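Abbfa_003403 (Acinetobacter baumannii, PDB 4ZXH) is a four-domain nonribosomal peptide synthetase that probably activates an amino acid, condenses it with an acyl partner while it is held on a phosphopantetheine-bearing carrier domain, and releases the product. Local coordinates at residues Gly25-Tyr28 / Ile29-Glu33; Thr108-Val111 / Glu112-Lys116; Ile582-Gln585 / Thr586-Asp590; Arg598-Ile601 / Asn602-Gly605. All blocks are in the same frame, centred on the assembly; numbering follows the deposited sequence. Where two conformers were deposited one is given.

Contact 1 of 4, residues Gly25-Tyr28 / Ile29-Glu33. With PNS (4'-phosphopantetheine), chain B.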
loop_
_atom_site.group_PDB
_atom_site.type_symbol
_atom_site.label_atom_id
_atom_site.label_comp_id
_atom_site.label_asym_id
_atom_site.label_seq_id
_atom_site.Cartn_x
_atom_site.Cartn_y
_atom_site.Cartn_z
ATOM N N GLY A 25 5.088 17.533 -14.470
ATOM C CA GLY A 25 4.972 16.784 -13.233
ATOM C C GLY A 25 4.013 17.408 -12.233
ATOM O O GLY A 25 3.192 16.715 -11.641
ATOM N N ILE A 26 4.125 18.713 -12.017
ATOM C CA ILE A 26 3.204 19.378 -11.106
ATOM C C ILE A 26 1.778 19.297 -11.626
ATOM O O ILE A 26 0.842 18.962 -10.888
ATOM C CB ILE A 26 3.525 20.856 -10.924
ATOM C CG1 ILE A 26 5.020 21.088 -10.639
ATOM C CG2 ILE A 26 2.597 21.433 -9.892
ATOM C CD1 ILE A 26 5.493 20.477 -9.390
ATOM N N TRP A 27 1.622 19.638 -12.900
ATOM C CA TRP A 27 0.324 19.602 -13.554
ATOM C C TRP A 27 -0.315 18.249 -13.330
ATOM O O TRP A 27 -1.427 18.159 -12.796
ATOM C CB TRP A 27 0.462 19.881 -15.039
ATOM C CG TRP A 27 -0.828 20.092 -15.718
ATOM C CD1 TRP A 27 -1.442 21.292 -15.968
ATOM C CD2 TRP A 27 -1.685 19.082 -16.267
ATOM N NE1 TRP A 27 -2.629 21.086 -16.642
ATOM C CE2 TRP A 27 -2.802 19.738 -16.831
ATOM C CE3 TRP A 27 -1.617 17.683 -16.335
ATOM C CZ2 TRP A 27 -3.841 19.045 -17.449
ATOM C CZ3 TRP A 27 -2.650 16.997 -16.949
ATOM C CH2 TRP A 27 -3.741 17.678 -17.505
ATOM N N TYR A 28 0.411 17.200 -13.709
ATOM C CA TYR A 28 -0.086 15.839 -13.574
ATOM C C TYR A 28 -0.576 15.531 -12.155
ATOM O O TYR A 28 -1.670 14.991 -11.967
ATOM C CB TYR A 28 0.997 14.842 -13.988
ATOM C CG TYR A 28 0.551 13.402 -13.952
ATOM C CD1 TYR A 28 -0.267 12.878 -14.945
ATOM C CD2 TYR A 28 0.960 12.560 -12.934
ATOM C CE1 TYR A 28 -0.674 11.545 -14.913
ATOM C CE2 TYR A 28 0.556 11.242 -12.894
ATOM C CZ TYR A 28 -0.258 10.730 -13.881
ATOM O OH TYR A 28 -0.643 9.399 -13.825
ATOM N N ILE A 29 0.229 15.878 -11.161
ATOM C CA ILE A 29 -0.129 15.593 -9.779
ATOM C C ILE A 29 -1.456 16.275 -9.416
ATOM O O ILE A 29 -2.304 15.672 -8.753
ATOM C CB ILE A 29 1.008 16.016 -8.818
ATOM C CG1 ILE A 29 2.242 15.162 -9.104
ATOM C CG2 ILE A 29 0.599 15.839 -7.366
ATOM C CD1 ILE A 29 3.439 15.481 -8.279
ATOM N N GLN A 30 -1.662 17.502 -9.892
ATOM C CA GLN A 30 -2.918 18.208 -9.624
ATOM C C GLN A 30 -4.138 17.570 -10.294
ATOM O O GLN A 30 -5.226 17.600 -9.715
ATOM C CB GLN A 30 -2.828 19.673 -10.046
ATOM C CG GLN A 30 -3.880 20.557 -9.376
ATOM C CD GLN A 30 -3.697 20.610 -7.865
ATOM O OE1 GLN A 30 -2.664 21.039 -7.377
ATOM N NE2 GLN A 30 -4.702 20.175 -7.125
ATOM N N ARG A 31 -3.983 17.016 -11.499
ATOM C CA ARG A 31 -5.079 16.233 -12.106
ATOM C C ARG A 31 -5.296 14.939 -11.342
ATOM O O ARG A 31 -6.423 14.495 -11.149
ATOM C CB ARG A 31 -4.816 15.905 -13.584
ATOM C CG ARG A 31 -5.193 17.019 -14.517
ATOM C CD ARG A 31 -6.666 17.365 -14.389
ATOM N NE ARG A 31 -7.455 16.726 -15.433
ATOM C CZ ARG A 31 -7.720 17.298 -16.603
ATOM N NH1 ARG A 31 -7.262 18.514 -16.840
ATOM N NH2 ARG A 31 -8.435 16.668 -17.527
ATOM N N LEU A 32 -4.202 14.328 -10.923
ATOM C CA LEU A 32 -4.263 13.039 -10.270
ATOM C C LEU A 32 -5.029 13.138 -8.951
ATOM O O LEU A 32 -5.850 12.284 -8.634
ATOM C CB LEU A 32 -2.859 12.518 -10.040
ATOM C CG LEU A 32 -2.726 11.050 -9.711
ATOM C CD1 LEU A 32 -3.265 10.220 -10.875
ATOM C CD2 LEU A 32 -1.263 10.768 -9.453
ATOM N N GLU A 33 -4.779 14.199 -8.194
ATOM C CA GLU A 33 -5.496 14.405 -6.940
ATOM C C GLU A 33 -6.041 15.836 -6.884
ATOM O O GLU A 33 -5.348 16.742 -6.445
ATOM C CB GLU A 33 -4.572 14.103 -5.749
ATOM C CG GLU A 33 -5.218 14.300 -4.406
ATOM C CD GLU A 33 -6.631 13.761 -4.369
ATOM O OE1 GLU A 33 -6.813 12.521 -4.469
ATOM O OE2 GLU A 33 -7.564 14.595 -4.286
HETATM O O23 PNS B . 4.276 8.375 -12.872
HETATM P P24 PNS B . 4.513 9.256 -14.070
HETATM O O25 PNS B . 5.249 8.679 -15.249
HETATM O O27 PNS B . 5.374 10.501 -13.511
HETATM C C28 PNS B . 4.897 11.275 -12.415
HETATM C C29 PNS B . 5.874 12.408 -12.154
HETATM C C30 PNS B . 5.962 13.190 -13.466
HETATM C C31 PNS B . 7.236 11.824 -11.776
HETATM C C32 PNS B . 5.363 13.265 -10.987
HETATM O O33 PNS B . 4.944 12.364 -9.948
HETATM C C34 PNS B . 6.436 14.225 -10.510
HETATM O O35 PNS B . 6.906 15.097 -11.240
HETATM N N36 PNS B . 6.863 14.119 -9.259
HETATM C C37 PNS B . 7.889 14.991 -8.711
HETATM C C38 PNS B . 7.279 15.730 -7.520
HETATM C C39 PNS B . 7.887 17.095 -7.412
HETATM O O40 PNS B . 8.163 17.738 -8.413
HETATM N N41 PNS B . 8.081 17.500 -6.164
HETATM C C42 PNS B . 8.636 18.752 -5.712
HETATM C C43 PNS B . 8.900 18.459 -4.249
HETATM S S44 PNS B . 10.634 18.011 -4.091
#
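Arg31 lies back along Trp27, one helical turn earlier in helix 21-32. Its CB stays by the backbone, 3.7 Å from Tyr28 O. From there CG, anti to the carbonyl carbon at chi1 -83°, is put over one face of the indole. Arg31 CG sits 3.7 Å from the centroid of the Trp27 six-membered ring, displaced toward the CH2 and CZ3 rim: a CH-pi contact. The chain then bends at chi2 and again at chi3, which brings Arg31 NH1 to 3.5 Å from Trp27 CZ2. Trp27 CH2 lies over one face of the guanidinium, whose plane is turned 45° from the ring. Between the same two residues Arg31 N bonds to Trp27 O, one of four consecutive i to i+4 bonds here. On the next flank Leu32 CD2 touches Tyr28 CE2 at 3.9 Å.

Gly25 brings bare backbone to the pantetheine arm, its CA 3.2 Å from O35 of the ligand, and Ile29 CD1 approaches N36 at 3.8 Å. The helix therefore forms part of the condensation-domain wall along the cofactor. Trp27 NE1 bonds to Met75 O. Carrier-domain helix 1008-1022 packs on Trp27, Tyr28 and Arg31, and helix 1028-1033 on Arg31 and Leu32.

Contact 2 of 4, residues Thr108-Val111 / Glu112-Lys116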
loop_
_atom_site.group_PDB
_atom_site.type_symbol
_atom_site.label_atom_id
_atom_site.label_comp_id
_atom_site.label_asym_id
_atom_site.label_seq_id
_atom_site.Cartn_x
_atom_site.Cartn_y
_atom_site.Cartn_z
ATOM N N THR A 108 -4.687 33.402 11.463
ATOM C CA THR A 108 -3.673 32.622 10.769
ATOM C C THR A 108 -4.307 31.368 10.193
ATOM O O THR A 108 -4.084 31.029 9.027
ATOM C CB THR A 108 -2.498 32.213 11.677
ATOM O OG1 THR A 108 -1.812 33.381 12.125
ATOM C CG2 THR A 108 -1.511 31.370 10.904
ATOM N N GLN A 109 -5.116 30.692 11.001
ATOM C CA GLN A 109 -5.678 29.418 10.575
ATOM C C GLN A 109 -6.600 29.645 9.382
ATOM O O GLN A 109 -6.546 28.904 8.395
ATOM C CB GLN A 109 -6.418 28.708 11.717
ATOM C CG GLN A 109 -6.895 27.313 11.277
ATOM C CD GLN A 109 -7.509 26.451 12.381
ATOM O OE1 GLN A 109 -7.463 26.782 13.569
ATOM N NE2 GLN A 109 -8.108 25.335 11.973
ATOM N N LEU A 110 -7.410 30.700 9.462
ATOM C CA LEU A 110 -8.314 31.065 8.379
ATOM C C LEU A 110 -7.585 31.227 7.046
ATOM O O LEU A 110 -7.962 30.619 6.037
ATOM C CB LEU A 110 -9.050 32.358 8.726
ATOM C CG LEU A 110 -10.050 32.850 7.679
ATOM C CD1 LEU A 110 -11.063 31.746 7.361
ATOM C CD2 LEU A 110 -10.753 34.128 8.135
ATOM N N VAL A 111 -6.546 32.052 7.055
ATOM C CA VAL A 111 -5.738 32.299 5.872
ATOM C C VAL A 111 -5.075 31.011 5.377
ATOM O O VAL A 111 -4.987 30.777 4.179
ATOM C CB VAL A 111 -4.650 33.410 6.154
ATOM C CG1 VAL A 111 -3.689 33.583 4.966
ATOM C CG2 VAL A 111 -5.312 34.763 6.505
ATOM N N GLU A 112 -4.611 30.162 6.285
ATOM C CA GLU A 112 -4.071 28.879 5.845
ATOM C C GLU A 112 -5.163 28.067 5.137
ATOM O O GLU A 112 -4.952 27.613 4.015
ATOM C CB GLU A 112 -3.453 28.105 7.018
ATOM C CG GLU A 112 -2.047 28.641 7.397
ATOM C CD GLU A 112 -1.601 28.307 8.831
ATOM O OE1 GLU A 112 -2.377 27.654 9.571
ATOM O OE2 GLU A 112 -0.471 28.708 9.216
ATOM N N GLN A 113 -6.342 27.923 5.747
ATOM C CA GLN A 113 -7.384 27.133 5.098
ATOM C C GLN A 113 -7.865 27.784 3.793
ATOM O O GLN A 113 -8.078 27.078 2.814
ATOM C CB GLN A 113 -8.551 26.878 6.053
ATOM C CG GLN A 113 -9.076 25.429 6.039
ATOM C CD GLN A 113 -8.045 24.369 6.487
ATOM O OE1 GLN A 113 -6.892 24.677 6.830
ATOM N NE2 GLN A 113 -8.476 23.108 6.486
ATOM N N ASP A 114 -7.982 29.107 3.746
ATOM C CA ASP A 114 -8.401 29.778 2.511
ATOM C C ASP A 114 -7.432 29.581 1.346
ATOM O O ASP A 114 -7.851 29.296 0.224
ATOM C CB ASP A 114 -8.590 31.271 2.751
ATOM C CG ASP A 114 -9.931 31.596 3.370
ATOM O OD1 ASP A 114 -10.647 30.645 3.746
ATOM O OD2 ASP A 114 -10.267 32.805 3.456
ATOM N N THR A 115 -6.137 29.736 1.611
ATOM C CA THR A 115 -5.124 29.620 0.565
ATOM C C THR A 115 -4.901 28.180 0.097
ATOM O O THR A 115 -4.307 27.970 -0.946
ATOM C CB THR A 115 -3.755 30.204 1.025
ATOM O OG1 THR A 115 -3.224 29.436 2.110
ATOM C CG2 THR A 115 -3.894 31.673 1.448
ATOM N N LYS A 116 -5.365 27.193 0.861
ATOM C CA LYS A 116 -5.283 25.787 0.439
ATOM C C LYS A 116 -6.433 25.328 -0.466
ATOM O O LYS A 116 -6.503 24.153 -0.836
ATOM C CB LYS A 116 -5.218 24.862 1.662
ATOM C CG LYS A 116 -3.808 24.608 2.101
ATOM C CD LYS A 116 -3.691 24.128 3.535
ATOM C CE LYS A 116 -2.237 24.368 3.978
ATOM N NZ LYS A 116 -1.967 23.921 5.376
#
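The carboxylate of Glu112 turns one face to Thr108, whose methyl CG2 lies over it, 3.7 Å from Glu112 CD and 3.3 Å from Glu112 OE2. Thr108 O stands over the same face, 3.7 Å from Glu112 CD. One turn separates the two residues, and their side chains run alongside each other in the same direction. They belong to helix 104-115, the crossover of a beta-alpha-beta unit between the parallel strands 94-98 and 127-135 of the condensation domain. The carboxylate of Asp114 is treated much the same way: Leu110 O looks onto one of its faces, and Leu110 CD1 comes in more obliquely on that side, 3.8 Å from Asp114 OD1.

Neither acid depends on this stretch for its polar partner. Glu112 OE2 takes the backbone N-H of Arg395, and Asp114 OD2 bonds to Tyr132 OH on the sheet, which tends to fix how each carboxylate is turned.

Four backbone bonds in succession hold the turns together, running from Glu112, Gln113, Asp114 and Thr115 back to the residue four earlier. Gln109 and Gln113 occupy the exposed flank. Val111 and Thr115 look the other way, onto Ala142 of strand 138-146, and Val111 CG1 and Thr115 CG2 meet at 4.0 Å. With its chi1 of 65°, Thr115 swings its hydroxyl back over the helix end, leaving Thr115 OG1 3.0 Å from Val111 O and 3.2 Å from Glu112 O, two acceptors for one proton.

Contact 3 of 4, residues Ile582-Gln585 / Thr586-Asp590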
loop_
_atom_site.group_PDB
_atom_site.type_symbol
_atom_site.label_atom_id
_atom_site.label_comp_id
_atom_site.label_asym_id
_atom_site.label_seq_id
_atom_site.Cartn_x
_atom_site.Cartn_y
_atom_site.Cartn_z
ATOM N N ILE A 582 9.322 -39.511 37.168
ATOM C CA ILE A 582 8.203 -38.925 36.414
ATOM C C ILE A 582 6.914 -39.169 37.191
ATOM O O ILE A 582 6.529 -40.325 37.408
ATOM C CB ILE A 582 8.073 -39.531 34.996
ATOM C CG1 ILE A 582 9.270 -39.143 34.117
ATOM C CG2 ILE A 582 6.764 -39.112 34.350
ATOM C CD1 ILE A 582 9.384 -39.982 32.859
ATOM N N LEU A 583 6.279 -38.092 37.653
ATOM C CA LEU A 583 5.046 -38.216 38.429
ATOM C C LEU A 583 3.896 -38.141 37.451
ATOM O O LEU A 583 3.704 -37.127 36.789
ATOM C CB LEU A 583 4.939 -37.122 39.503
ATOM C CG LEU A 583 3.695 -37.072 40.409
ATOM C CD1 LEU A 583 3.628 -38.197 41.441
ATOM C CD2 LEU A 583 3.588 -35.708 41.083
ATOM N N THR A 584 3.148 -39.229 37.347
ATOM C CA THR A 584 2.105 -39.359 36.335
ATOM C C THR A 584 0.859 -39.982 36.964
ATOM O O THR A 584 0.801 -40.147 38.174
ATOM C CB THR A 584 2.604 -40.208 35.166
ATOM O OG1 THR A 584 1.547 -40.413 34.225
ATOM C CG2 THR A 584 3.104 -41.556 35.676
ATOM N N GLN A 585 -0.148 -40.324 36.172
ATOM C CA GLN A 585 -1.345 -40.920 36.763
ATOM C C GLN A 585 -1.522 -42.338 36.252
ATOM O O GLN A 585 -0.882 -42.724 35.277
ATOM C CB GLN A 585 -2.597 -40.065 36.488
ATOM C CG GLN A 585 -2.863 -39.721 35.034
ATOM C CD GLN A 585 -3.873 -38.592 34.871
ATOM O OE1 GLN A 585 -3.630 -37.451 35.289
ATOM N NE2 GLN A 585 -5.021 -38.908 34.271
ATOM N N THR A 586 -2.390 -43.102 36.918
ATOM C CA THR A 586 -2.559 -44.541 36.671
ATOM C C THR A 586 -2.625 -44.938 35.199
ATOM O O THR A 586 -1.834 -45.767 34.743
ATOM C CB THR A 586 -3.831 -45.060 37.349
ATOM O OG1 THR A 586 -3.876 -44.588 38.703
ATOM C CG2 THR A 586 -3.874 -46.584 37.317
ATOM N N GLU A 587 -3.563 -44.336 34.466
ATOM C CA GLU A 587 -3.791 -44.638 33.047
ATOM C C GLU A 587 -2.544 -44.543 32.153
ATOM O O GLU A 587 -2.480 -45.186 31.103
ATOM C CB GLU A 587 -4.856 -43.705 32.472
ATOM C CG GLU A 587 -6.203 -43.702 33.182
ATOM C CD GLU A 587 -6.264 -42.767 34.389
ATOM O OE1 GLU A 587 -5.211 -42.491 35.007
ATOM O OE2 GLU A 587 -7.379 -42.283 34.700
ATOM N N LEU A 588 -1.562 -43.743 32.565
ATOM C CA LEU A 588 -0.450 -43.384 31.683
ATOM C C LEU A 588 0.880 -44.072 32.005
ATOM O O LEU A 588 1.895 -43.779 31.368
ATOM C CB LEU A 588 -0.254 -41.862 31.719
ATOM C CG LEU A 588 -1.528 -41.052 31.466
ATOM C CD1 LEU A 588 -1.356 -39.567 31.807
ATOM C CD2 LEU A 588 -1.998 -41.217 30.020
ATOM N N MET A 589 0.875 -44.981 32.982
ATOM C CA MET A 589 2.116 -45.537 33.548
ATOM C C MET A 589 2.996 -46.261 32.523
ATOM O O MET A 589 4.222 -46.278 32.651
ATOM C CB MET A 589 1.791 -46.484 34.710
ATOM C CG MET A 589 1.335 -45.778 35.980
ATOM S SD MET A 589 2.654 -44.871 36.842
ATOM C CE MET A 589 3.446 -46.206 37.735
ATOM N N ASP A 590 2.375 -46.843 31.504
ATOM C CA ASP A 590 3.108 -47.574 30.475
ATOM C C ASP A 590 3.194 -46.778 29.170
ATOM O O ASP A 590 3.698 -47.272 28.159
ATOM C CB ASP A 590 2.433 -48.916 30.230
ATOM C CG ASP A 590 1.001 -48.756 29.780
ATOM O OD1 ASP A 590 0.319 -47.851 30.310
ATOM O OD2 ASP A 590 0.560 -49.525 28.899
#
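Gln585 and Leu588 run alongside each other, with Leu588 CD1 resting against Gln585 CG at 3.6 Å. Gln585 is the most deeply involved residue here. Its CG stands between the backbone N and the carbonyl carbon, chi1 54°, and from there the chain extends past the leucine, which sets CG, nearer than the amide carbon, against the branched end. Glu587 curls in from the turn, its OE1 3.6 Å from Gln585 CG; the amide and the carboxylate pass at an angle, their planes 38° apart. The polar tip of the glutamine is used elsewhere: Gln585 OE1 accepts the backbone N-H of Asp539.

The chain reverses at this point. Strand 581-584, one of four parallel strands in a small sheet of the adenylation domain, runs out at Thr584, and residues 586-588 coil into a short 3-10 turn. Its defining bond goes from Leu588 N to Gln585 O over 3.0 Å; the donor lies above the carbonyl plane, consistent with a tight i to i+3 closure.

Thr584 faces the returning chain. Its OG1 lies 3.4 Å from Leu588 CB, while its CG2 takes the other direction and meets Met589 SD at 3.5 Å. The methionine, bent at both chi2 and chi3, folds its sulfur back to the strand end, and its CG passes 3.8 Å from Gln585 O. The hydrogen bond of Thr584 OG1 goes to Met537 O of the adjacent strand 533-537.

Contact 4 of 4, residues Arg598-Ile601 / Asn602-Gly605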
loop_
_atom_site.group_PDB
_atom_site.type_symbol
_atom_site.label_atom_id
_atom_site.label_comp_id
_atom_site.label_asym_id
_atom_site.label_seq_id
_atom_site.Cartn_x
_atom_site.Cartn_y
_atom_site.Cartn_z
ATOM N N ARG A 598 8.879 -44.177 37.426
ATOM C CA ARG A 598 7.575 -43.536 37.350
ATOM C C ARG A 598 6.863 -43.711 38.686
ATOM O O ARG A 598 7.007 -44.741 39.330
ATOM C CB ARG A 598 6.752 -44.131 36.196
ATOM C CG ARG A 598 7.629 -44.651 35.057
ATOM C CD ARG A 598 7.092 -45.954 34.458
ATOM N NE ARG A 598 8.042 -46.556 33.523
ATOM C CZ ARG A 598 7.899 -46.568 32.199
ATOM N NH1 ARG A 598 6.837 -46.005 31.627
ATOM N NH2 ARG A 598 8.826 -47.142 31.440
ATOM N N LEU A 599 6.131 -42.684 39.104
ATOM C CA LEU A 599 5.306 -42.728 40.302
ATOM C C LEU A 599 3.853 -42.375 40.006
ATOM O O LEU A 599 3.559 -41.366 39.362
ATOM C CB LEU A 599 5.835 -41.769 41.352
ATOM C CG LEU A 599 7.030 -42.216 42.165
ATOM C CD1 LEU A 599 7.441 -41.047 43.035
ATOM C CD2 LEU A 599 6.650 -43.406 42.995
ATOM N N ASP A 600 2.944 -43.203 40.494
ATOM C CA ASP A 600 1.523 -42.954 40.318
ATOM C C ASP A 600 1.003 -42.041 41.419
ATOM O O ASP A 600 0.969 -42.422 42.590
ATOM C CB ASP A 600 0.759 -44.279 40.300
ATOM C CG ASP A 600 -0.736 -44.099 40.089
ATOM O OD1 ASP A 600 -1.175 -42.946 39.868
ATOM O OD2 ASP A 600 -1.467 -45.122 40.142
ATOM N N ILE A 601 0.575 -40.847 41.032
ATOM C CA ILE A 601 0.086 -39.844 41.981
ATOM C C ILE A 601 -1.185 -40.279 42.725
ATOM O O ILE A 601 -1.491 -39.766 43.802
ATOM C CB ILE A 601 -0.187 -38.499 41.275
ATOM C CG1 ILE A 601 -0.239 -37.354 42.279
ATOM C CG2 ILE A 601 -1.477 -38.552 40.499
ATOM C CD1 ILE A 601 -0.486 -36.015 41.624
ATOM N N ASN A 602 -1.923 -41.228 42.163
ATOM C CA ASN A 602 -3.119 -41.717 42.836
ATOM C C ASN A 602 -2.766 -42.568 44.051
ATOM O O ASN A 602 -3.601 -42.769 44.932
ATOM C CB ASN A 602 -3.989 -42.523 41.869
ATOM C CG ASN A 602 -4.539 -41.678 40.725
ATOM O OD1 ASN A 602 -5.012 -40.556 40.934
ATOM N ND2 ASN A 602 -4.464 -42.214 39.502
ATOM N N GLN A 603 -1.530 -43.064 44.087
ATOM C CA GLN A 603 -1.056 -43.929 45.166
ATOM C C GLN A 603 -0.594 -43.108 46.340
ATOM O O GLN A 603 -0.373 -43.631 47.430
ATOM C CB GLN A 603 0.089 -44.823 44.695
ATOM C CG GLN A 603 -0.350 -45.926 43.775
ATOM C CD GLN A 603 -1.667 -46.517 44.214
ATOM O OE1 GLN A 603 -2.713 -46.226 43.628
ATOM N NE2 GLN A 603 -1.633 -47.327 45.273
ATOM N N ALA A 604 -0.425 -41.817 46.105
ATOM C CA ALA A 604 -0.055 -40.899 47.169
ATOM C C ALA A 604 -1.160 -40.872 48.203
ATOM O O ALA A 604 -2.329 -40.688 47.863
ATOM C CB ALA A 604 0.195 -39.501 46.614
ATOM N N GLY A 605 -0.805 -41.066 49.465
ATOM C CA GLY A 605 -1.797 -40.966 50.515
ATOM C C GLY A 605 -2.431 -39.581 50.559
ATOM O O GLY A 605 -2.195 -38.712 49.705
#
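Asp600 reaches forward over the turn that follows it and takes the backbone N-H of Asn602 on OD1, at 3.0 Å. This is an Asx turn, and a second bond, from Gln603 N to Asp600 O, also 3.0 Å, closes the main chain around it. With CG anti to the backbone N, chi1 -179°, the carboxylate lies beside the carbonyl carbon and OD1 reaches forward to Asn602 N, which meets it from well above the carboxylate plane. One residue on, Ala604 N bonds to Ile601 O at 3.3 Å; the donor stands well above the Ile601 carbonyl plane, a long and poorly aligned bond.

The tight part is backbone plus one buried carboxylate. Gln603 is the loose, solvent-facing part: its CB stays by Asp600 O, while the far end of the side chain, bent at chi2, makes only distant approaches to the carboxylate. Asn602 is exposed but held. Its amide stands nearly perpendicular to the Asp600 carboxylate, at 80°, and Thr586 OG1, in the neighbouring turn, bonds to both Asp600 OD2 and Asn602 ND2, tying the two side chains together.

Strand 598-600 is an outermost strand of the small parallel sheet, pairing with strand 581-584. Ile601 turns inward on Ile519 of helix 509-525 and on Leu543 and Ala547 of helix 543-553, while Gln603 and Ala604 lie against Tyr522 of helix 509-525.

Contacts 1 and 2 are both single-helix contacts of the condensation domain, their centres about 22 Å apart. Contact 1 is the buried one, set between the cofactor and the carrier domain, and its side chains meet largely through aromatic and apolar groups; contact 2 is partly buried, with one exposed flank, and mixes carboxylates with methyls. Contacts 3 and 4 lie about 75 to 81 Å away from these, centre to centre, in the adenylation domain. They follow neighbouring strands of one sheet, with centres about 8 Å apart, and touch directly, most notably through Thr586. In place of repeated i to i+4 bonds they rely on short turns, one of them closed by a side-chain carboxylate, near the surface.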